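Local coordinates for transmembrane oligosaccharyl transferase (PDB 3WAJ), which belongs to the STT3/AglB/PglB family of membrane-bound oligosaccharyl transferases, pairing a multi-helix transmembrane part with a soluble C-terminal part, at residues A[549-554]-A[572-577]; A[69-74]-A[556-561]. All coordinates share one frame; numbering follows the deposited sequence.

Contact 1 of 2, residues A[549-554]-A[572-577]; sequences SWWDYG and AGIGNK
Ile-574 lays its CD1 methyl over one face of the Trp-551 indole, and this pair forms the tight part of the contact. The methyl lies 3.7 Å from the centroid of the five-membered ring and 22° off the ring normal, the geometry of a CH-pi contact. Its neighbour CG1 approaches the same pyrrole side, 3.4 Å from Trp-551 CD1, while the benzo half of the indole extends beyond the isoleucine. A chi1 of 61° holds Trp-551 CG between the backbone N and the carbonyl carbon, turning the ring to the 572-577 loop. On the opposite face Asp-552 OD1 sits 3.2 Å above the ring plane, over the six-membered ring, so the two partners hold different halves of the indole from opposite faces. That carboxylate has a second partner, since its OD2 forms a salt bridge with Lys-618. Trp-550 closes one edge: its CH2 lies in the plane of the Trp-551 ring.

The fit is looser elsewhere. Trp-550 CH2 stays 4.3 Å from Ile-574 CG2, no hydrogen bond crosses between the segments, and only 140 Å² is buried in all. Beyond Ile-574 the loop turns off through partly exposed Gly-575 and Asn-576. Trp-625 of helix 619-627 touches Ile-574 and meets Trp-551 edge-to-face, covering the group further. The Trp-551 side chain is about 10 Å from the bound zinc ion, and the sequence Trp-550 to Gly-554 is the WWDXG signature of this family; its residues 551-553 form a short 3-10 turn that leads into helix 554-561.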
loop_
_atom_site.group_PDB
_atom_site.type_symbol
_atom_site.label_atom_id
_atom_site.label_comp_id
_atom_site.label_asym_id
_atom_site.label_seq_id
_atom_site.Cartn_x
_atom_site.Cartn_y
_atom_site.Cartn_z
ATOM N N SER A 549 10.471 7.193 -9.751
ATOM C CA SER A 549 9.152 7.767 -9.567
ATOM C C SER A 549 8.867 7.696 -8.069
ATOM O O SER A 549 9.648 7.130 -7.321
ATOM C CB SER A 549 8.121 6.952 -10.359
ATOM O OG SER A 549 6.813 7.457 -10.144
ATOM N N TRP A 550 7.759 8.258 -7.617
ATOM C CA TRP A 550 7.443 8.200 -6.195
ATOM C C TRP A 550 7.250 6.727 -5.779
ATOM O O TRP A 550 6.978 5.872 -6.634
ATOM C CB TRP A 550 6.199 9.057 -5.898
ATOM C CG TRP A 550 5.933 9.316 -4.434
ATOM C CD1 TRP A 550 4.720 9.268 -3.814
ATOM C CD2 TRP A 550 6.891 9.664 -3.412
ATOM N NE1 TRP A 550 4.857 9.560 -2.479
ATOM C CE2 TRP A 550 6.175 9.805 -2.203
ATOM C CE3 TRP A 550 8.280 9.863 -3.401
ATOM C CZ2 TRP A 550 6.799 10.146 -0.990
ATOM C CZ3 TRP A 550 8.898 10.191 -2.199
ATOM C CH2 TRP A 550 8.157 10.334 -1.011
ATOM N N TRP A 551 7.396 6.417 -4.491
ATOM C CA TRP A 551 7.441 5.009 -4.077
ATOM C C TRP A 551 6.106 4.276 -4.234
ATOM O O TRP A 551 6.096 3.060 -4.429
ATOM C CB TRP A 551 7.964 4.872 -2.648
ATOM C CG TRP A 551 7.143 5.561 -1.591
ATOM C CD1 TRP A 551 7.325 6.830 -1.115
ATOM C CD2 TRP A 551 6.046 5.006 -0.838
ATOM N NE1 TRP A 551 6.406 7.105 -0.126
ATOM C CE2 TRP A 551 5.605 6.010 0.060
ATOM C CE3 TRP A 551 5.388 3.767 -0.847
ATOM C CZ2 TRP A 551 4.540 5.808 0.956
ATOM C CZ3 TRP A 551 4.324 3.567 0.039
ATOM C CH2 TRP A 551 3.912 4.585 0.931
ATOM N N ASP A 552 4.998 5.018 -4.157
ATOM C CA ASP A 552 3.643 4.471 -4.349
ATOM C C ASP A 552 3.511 3.596 -5.590
ATOM O O ASP A 552 2.796 2.591 -5.574
ATOM C CB ASP A 552 2.628 5.621 -4.507
ATOM C CG ASP A 552 2.440 6.406 -3.254
ATOM O OD1 ASP A 552 3.120 6.127 -2.232
ATOM O OD2 ASP A 552 1.605 7.317 -3.296
ATOM N N TYR A 553 4.212 4.001 -6.651
ATOM C CA TYR A 553 3.993 3.517 -8.012
ATOM C C TYR A 553 4.860 2.308 -8.396
ATOM O O TYR A 553 4.710 1.761 -9.495
ATOM C CB TYR A 553 4.182 4.704 -9.002
ATOM C CG TYR A 553 3.299 5.872 -8.609
ATOM C CD1 TYR A 553 1.914 5.709 -8.538
ATOM C CD2 TYR A 553 3.826 7.119 -8.281
ATOM C CE1 TYR A 553 1.069 6.754 -8.169
ATOM C CE2 TYR A 553 2.971 8.194 -7.902
ATOM C CZ TYR A 553 1.592 7.991 -7.842
ATOM O OH TYR A 553 0.711 9.011 -7.456
ATOM N N GLY A 554 5.748 1.887 -7.486
ATOM C CA GLY A 554 6.730 0.846 -7.767
ATOM C C GLY A 554 6.155 -0.467 -8.275
ATOM O O GLY A 554 6.648 -1.053 -9.257
ATOM N N ALA A 572 10.930 1.055 0.181
ATOM C CA ALA A 572 12.333 0.987 -0.221
ATOM C C ALA A 572 12.635 2.072 -1.272
ATOM O O ALA A 572 11.764 2.422 -2.072
ATOM C CB ALA A 572 12.648 -0.371 -0.792
ATOM N N GLY A 573 13.868 2.585 -1.283
ATOM C CA GLY A 573 14.312 3.487 -2.337
ATOM C C GLY A 573 13.798 4.924 -2.260
ATOM O O GLY A 573 13.928 5.687 -3.226
ATOM N N ILE A 574 13.223 5.306 -1.121
ATOM C CA ILE A 574 12.794 6.691 -0.935
ATOM C C ILE A 574 13.991 7.642 -0.769
ATOM O O ILE A 574 13.957 8.777 -1.243
ATOM C CB ILE A 574 11.826 6.834 0.258
ATOM C CG1 ILE A 574 10.502 6.116 -0.037
ATOM C CG2 ILE A 574 11.569 8.303 0.591
ATOM C CD1 ILE A 574 9.645 5.829 1.228
ATOM N N GLY A 575 15.045 7.177 -0.098
ATOM C CA GLY A 575 16.212 8.011 0.170
ATOM C C GLY A 575 15.895 9.256 1.009
ATOM O O GLY A 575 14.886 9.295 1.710
ATOM N N ASN A 576 16.767 10.262 0.952
ATOM C CA ASN A 576 16.565 11.537 1.667
ATOM C C ASN A 576 17.657 12.547 1.346
ATOM O O ASN A 576 18.708 12.177 0.818
ATOM C CB ASN A 576 16.518 11.339 3.191
ATOM C CG ASN A 576 17.801 10.727 3.744
ATOM O OD1 ASN A 576 18.901 11.291 3.610
ATOM N ND2 ASN A 576 17.664 9.562 4.366
ATOM N N LYS A 577 17.435 13.807 1.709
ATOM C CA LYS A 577 18.458 14.840 1.484
ATOM C C LYS A 577 19.377 15.075 2.680
ATOM O O LYS A 577 20.562 15.351 2.507
ATOM C CB LYS A 577 17.833 16.150 0.995
ATOM C CG LYS A 577 17.725 16.234 -0.518
ATOM C CD LYS A 577 16.606 17.154 -0.997
ATOM C CE LYS A 577 16.509 18.409 -0.161
ATOM N NZ LYS A 577 15.315 19.205 -0.560
#

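Contact 2 of 2, residues A[69-74]-A[556-561]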
loop_
_atom_site.group_PDB
_atom_site.type_symbol
_atom_site.label_atom_id
_atom_site.label_comp_id
_atom_site.label_asym_id
_atom_site.label_seq_id
_atom_site.Cartn_x
_atom_site.Cartn_y
_atom_site.Cartn_z
ATOM N N ASP A 69 13.939 -10.219 -4.968
ATOM C CA ASP A 69 13.446 -9.680 -6.230
ATOM C C ASP A 69 14.299 -8.498 -6.631
ATOM O O ASP A 69 14.073 -7.384 -6.180
ATOM C CB ASP A 69 11.972 -9.266 -6.081
ATOM C CG ASP A 69 11.350 -8.714 -7.390
ATOM O OD1 ASP A 69 11.994 -8.771 -8.460
ATOM O OD2 ASP A 69 10.198 -8.240 -7.349
ATOM N N PRO A 70 15.311 -8.745 -7.473
ATOM C CA PRO A 70 16.195 -7.660 -7.907
ATOM C C PRO A 70 15.512 -6.712 -8.881
ATOM O O PRO A 70 16.086 -5.680 -9.247
ATOM C CB PRO A 70 17.346 -8.407 -8.611
ATOM C CG PRO A 70 16.745 -9.703 -9.037
ATOM C CD PRO A 70 15.778 -10.063 -7.943
ATOM N N PHE A 71 14.300 -7.068 -9.292
ATOM C CA PHE A 71 13.556 -6.291 -10.282
ATOM C C PHE A 71 12.930 -5.056 -9.626
ATOM O O PHE A 71 12.507 -4.118 -10.309
ATOM C CB PHE A 71 12.463 -7.145 -10.893
ATOM C CG PHE A 71 12.314 -6.996 -12.389
ATOM C CD1 PHE A 71 11.693 -5.878 -12.932
ATOM C CD2 PHE A 71 12.733 -8.014 -13.247
ATOM C CE1 PHE A 71 11.528 -5.753 -14.284
ATOM C CE2 PHE A 71 12.563 -7.896 -14.613
ATOM C CZ PHE A 71 11.961 -6.755 -15.134
ATOM N N THR A 72 12.874 -5.057 -8.297
ATOM C CA THR A 72 12.378 -3.901 -7.558
ATOM C C THR A 72 13.450 -3.289 -6.650
ATOM O O THR A 72 14.531 -3.859 -6.486
ATOM C CB THR A 72 11.127 -4.254 -6.765
ATOM O OG1 THR A 72 10.472 -3.049 -6.365
ATOM C CG2 THR A 72 11.467 -5.116 -5.555
ATOM N N TYR A 73 13.159 -2.122 -6.079
ATOM C CA TYR A 73 14.154 -1.409 -5.267
ATOM C C TYR A 73 15.506 -1.325 -6.009
ATOM O O TYR A 73 16.577 -1.632 -5.465
ATOM C CB TYR A 73 14.273 -2.061 -3.867
ATOM C CG TYR A 73 15.233 -1.377 -2.905
ATOM C CD1 TYR A 73 15.536 -0.019 -3.022
ATOM C CD2 TYR A 73 15.850 -2.098 -1.891
ATOM C CE1 TYR A 73 16.423 0.594 -2.157
ATOM C CE2 TYR A 73 16.756 -1.498 -1.020
ATOM C CZ TYR A 73 17.036 -0.153 -1.155
ATOM O OH TYR A 73 17.926 0.443 -0.293
ATOM N N TYR A 74 15.451 -0.885 -7.257
ATOM C CA TYR A 74 16.644 -0.798 -8.088
ATOM C C TYR A 74 17.634 0.251 -7.568
ATOM O O TYR A 74 17.242 1.350 -7.177
ATOM C CB TYR A 74 16.228 -0.476 -9.522
ATOM C CG TYR A 74 17.359 -0.515 -10.521
ATOM C CD1 TYR A 74 17.770 -1.712 -11.101
ATOM C CD2 TYR A 74 17.991 0.653 -10.913
ATOM C CE1 TYR A 74 18.803 -1.737 -12.042
ATOM C CE2 TYR A 74 19.023 0.638 -11.837
ATOM C CZ TYR A 74 19.427 -0.559 -12.401
ATOM O OH TYR A 74 20.452 -0.561 -13.343
ATOM N N TRP A 556 3.213 -1.024 -9.779
ATOM C CA TRP A 556 2.684 -0.843 -11.139
ATOM C C TRP A 556 3.791 -0.833 -12.192
ATOM O O TRP A 556 3.656 -1.457 -13.247
ATOM C CB TRP A 556 1.891 0.458 -11.249
ATOM C CG TRP A 556 0.704 0.537 -10.347
ATOM C CD1 TRP A 556 0.125 -0.487 -9.639
ATOM C CD2 TRP A 556 -0.069 1.710 -10.059
ATOM N NE1 TRP A 556 -0.970 -0.015 -8.936
ATOM C CE2 TRP A 556 -1.103 1.330 -9.174
ATOM C CE3 TRP A 556 0.013 3.045 -10.468
ATOM C CZ2 TRP A 556 -2.034 2.250 -8.675
ATOM C CZ3 TRP A 556 -0.912 3.953 -9.981
ATOM C CH2 TRP A 556 -1.913 3.557 -9.081
ATOM N N ILE A 557 4.873 -0.111 -11.907
ATOM C CA ILE A 557 5.972 0.018 -12.851
ATOM C C ILE A 557 6.530 -1.360 -13.145
ATOM O O ILE A 557 6.729 -1.729 -14.296
ATOM C CB ILE A 557 7.088 0.948 -12.320
ATOM C CG1 ILE A 557 6.607 2.404 -12.323
ATOM C CG2 ILE A 557 8.338 0.840 -13.183
ATOM C CD1 ILE A 557 7.623 3.390 -11.762
ATOM N N GLU A 558 6.754 -2.136 -12.094
ATOM C CA GLU A 558 7.258 -3.492 -12.256
ATOM C C GLU A 558 6.258 -4.448 -12.923
ATOM O O GLU A 558 6.609 -5.151 -13.858
ATOM C CB GLU A 558 7.655 -4.056 -10.899
ATOM C CG GLU A 558 8.155 -5.486 -10.971
ATOM C CD GLU A 558 8.719 -5.950 -9.622
ATOM O OE1 GLU A 558 8.488 -5.247 -8.607
ATOM O OE2 GLU A 558 9.386 -7.006 -9.581
ATOM N N ALA A 559 5.020 -4.487 -12.435
ATOM C CA ALA A 559 4.050 -5.442 -12.961
ATOM C C ALA A 559 3.512 -5.066 -14.350
ATOM O O ALA A 559 3.159 -5.944 -15.123
ATOM C CB ALA A 559 2.907 -5.668 -11.969
ATOM N N VAL A 560 3.478 -3.775 -14.676
ATOM C CA VAL A 560 2.874 -3.350 -15.936
ATOM C C VAL A 560 3.901 -2.949 -16.989
ATOM O O VAL A 560 3.795 -3.331 -18.149
ATOM C CB VAL A 560 1.821 -2.222 -15.744
ATOM C CG1 VAL A 560 1.211 -1.833 -17.088
ATOM C CG2 VAL A 560 0.714 -2.676 -14.785
ATOM N N ALA A 561 4.895 -2.176 -16.589
ATOM C CA ALA A 561 5.935 -1.767 -17.523
ATOM C C ALA A 561 7.020 -2.833 -17.696
ATOM O O ALA A 561 7.802 -2.761 -18.646
ATOM C CB ALA A 561 6.554 -0.449 -17.090
HETATM O O HOH W 1 7.978 -3.325 -7.216
#
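Glu-558 reaches from its helix to Asp-69, bringing its OE2 within 2.7 Å of Asp-69 OD2. The two side chains come from opposite directions, with their carboxylate planes 41° apart. With CG anti to the backbone N (chi1 178°) and the chain extended beyond it, the glutamate spans the gap at full length. Its OE2 also rests 3.3 Å from Phe-71 CB, and the Phe-71 ring lies nearly parallel to the carboxylate, the planes differing by 8°. The other oxygen, OE1, lies 3.4 Å from Thr-72 CB; a water links it to Thr-72 OG1, although the water's approach to OE1 is unusually short and its details are doubtful.

Further direct bonds position the aspartate. Its OD1 accepts from Phe-71 N at 3.0 Å, forming an Asx turn within a type I turn from Asp-69 to Thr-72. From helix 47-60, Tyr-50 OH hydrogen-bonds to Asp-69 OD2, and Arg-53 NE makes salt bridges to both Asp-69 OD2 and Glu-558 OE2. Two buried acid oxygens this close suggest that one of the groups probably carries a proton, and Arg-53, bonded to both acids, would probably offset whatever negative charge remains.

In the fold
Running from the N terminus, the four segments come in the order 69-74, 549-554, 556-561 and 572-577, so the two contacts cross along the chain. Contact 2 closes a very long loop of 481 intervening residues, bringing a turn of the STT3 N-terminal part against helix 554-561 of the AglB core domain. Contact 1 closes a short one of 17 residues that contains all but the first residue of this helix, and strand 564-565, and stays within the core domain. With centres 12 Å apart, they touch directly: Tyr-73 CG packs 3.5 Å from Ala-572 CB, and Ser-549 CB lies 3.9 Å from Ile-557 CD1. Segment 69-74 thus meets both the core helix and the loop beyond it.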